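PDB 2OZH: N-acetyltransferase domain-containing protein from Xanthomonas campestris pv. campestris, which probably transfers an acyl group, most likely acetyl from acetyl-CoA, as other members of the GNAT family do, though its substrate is not established. Local coordinates for residues M95-P98 with D99-G102. Numbering follows the deposited sequence.
With EDO (1,2-ethanediol), chain H.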
loop_
_atom_site.group_PDB
_atom_site.type_symbol
_atom_site.label_atom_id
_atom_site.label_comp_id
_atom_site.label_asym_id
_atom_site.label_seq_id
_atom_site.Cartn_x
_atom_site.Cartn_y
_atom_site.Cartn_z
HETATM N N MSE A 95 6.471 10.058 -10.149
HETATM C CA MSE A 95 7.873 9.888 -9.782
HETATM C C MSE A 95 8.439 11.142 -9.150
HETATM O O MSE A 95 9.401 11.051 -8.340
HETATM C CB MSE A 95 8.704 9.510 -11.004
HETATM C CG MSE A 95 8.430 8.170 -11.587
HETATM SE SE MSE A 95 9.004 6.654 -10.465
HETATM C CE MSE A 95 7.327 6.468 -9.726
ATOM N N ALA A 96 7.899 12.306 -9.499
ATOM C CA ALA A 96 8.381 13.583 -8.977
ATOM C C ALA A 96 7.631 14.084 -7.763
ATOM O O ALA A 96 7.977 15.133 -7.215
ATOM C CB ALA A 96 8.352 14.687 -10.083
ATOM N N HIS A 97 6.562 13.386 -7.341
ATOM C CA HIS A 97 5.713 13.981 -6.325
ATOM C C HIS A 97 6.443 14.153 -4.991
ATOM O O HIS A 97 7.096 13.234 -4.541
ATOM C CB HIS A 97 4.463 13.117 -6.105
ATOM C CG HIS A 97 3.416 13.824 -5.318
ATOM N ND1 HIS A 97 3.473 13.927 -3.940
ATOM C CD2 HIS A 97 2.338 14.540 -5.714
ATOM C CE1 HIS A 97 2.461 14.669 -3.526
ATOM N NE2 HIS A 97 1.748 15.046 -4.583
ATOM N N PRO A 98 6.315 15.318 -4.343
ATOM C CA PRO A 98 7.133 15.523 -3.159
ATOM C C PRO A 98 6.852 14.576 -2.004
ATOM O O PRO A 98 7.706 14.427 -1.123
ATOM C CB PRO A 98 6.819 16.974 -2.757
ATOM C CG PRO A 98 5.691 17.402 -3.541
ATOM C CD PRO A 98 5.534 16.506 -4.716
ATOM N N ASP A 99 5.690 13.947 -1.975
ATOM C CA ASP A 99 5.330 13.042 -0.864
ATOM C C ASP A 99 5.660 11.598 -1.192
ATOM O O ASP A 99 5.345 10.717 -0.399
ATOM C CB ASP A 99 3.859 13.199 -0.493
ATOM C CG ASP A 99 3.541 14.604 0.022
ATOM O OD1 ASP A 99 4.400 15.216 0.693
ATOM O OD2 ASP A 99 2.438 15.106 -0.248
ATOM N N LEU A 100 6.250 11.342 -2.362
ATOM C CA LEU A 100 6.607 9.999 -2.803
ATOM C C LEU A 100 8.095 9.820 -3.068
ATOM O O LEU A 100 8.520 8.952 -3.833
ATOM C CB LEU A 100 5.818 9.613 -4.048
ATOM C CG LEU A 100 4.301 9.642 -3.943
ATOM C CD1 LEU A 100 3.664 9.269 -5.259
ATOM C CD2 LEU A 100 3.786 8.688 -2.885
ATOM N N GLN A 101 8.902 10.644 -2.398
ATOM C CA GLN A 101 10.348 10.573 -2.516
ATOM C C GLN A 101 10.960 9.774 -1.384
ATOM O O GLN A 101 10.393 9.682 -0.303
ATOM C CB GLN A 101 10.963 11.983 -2.506
ATOM C CG GLN A 101 10.437 12.901 -3.598
ATOM C CD GLN A 101 10.589 12.303 -4.964
ATOM O OE1 GLN A 101 11.700 11.935 -5.369
ATOM N NE2 GLN A 101 9.479 12.149 -5.695
ATOM N N GLY A 102 12.109 9.163 -1.651
ATOM C CA GLY A 102 12.828 8.450 -0.610
ATOM C C GLY A 102 12.177 7.183 -0.100
ATOM O O GLY A 102 12.499 6.720 0.996
HETATM C C1 EDO H . 13.041 8.594 -4.940
HETATM O O1 EDO H . 13.552 9.596 -4.042
HETATM C C2 EDO H . 14.172 7.690 -5.374
HETATM O O2 EDO H . 14.041 6.341 -4.894
HETATM O O HOH W 1 12.457 11.407 -7.977
HETATM O O HOH W 2 8.747 12.409 -0.038
#
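Leu100 N donates to His97 O over 3.0 Å, an i to i+3 backbone bond that closes a turn through Pro98 and Asp99; the backbone angles of Pro98 and Asp99 fit a type I beta turn. The side chain of Gln101 ties this turn back to the preceding helix. Its NE2 donates to Met95 O and to His97 O, each at 2.9 Å and nearly straight (172° and 171°), with both acceptors close to the amide plane, so the two N-H bonds fix how the amide is rotated. A bend at chi2 (-55°) folds the chain back over the turn to reach them. His97 O thus accepts twice, Leu100 N and Gln101 NE2 approaching from opposite faces of its carbonyl plane. In the GNAT fold this is the exit from helix 86-96 toward strand 105-109, the edge strand of the sheet within the chain. On the other side of the turn, His97 ND1 accepts from Asp99 N at 3.0 Å, the donor tilted out of the ring plane, which is consistent with an unprotonated ND1. Pro98 CD lies above one face of the ring, offset toward its rim, while Asp99 OD2 comes to 3.3 Å from His97 CE1. Leu100 CD1 packs against His97 CB at 4.0 Å, and both side chains touch Leu46 of strand 46-52. Water 1 bridges Met95 O and Gln101 OE1, donating to each.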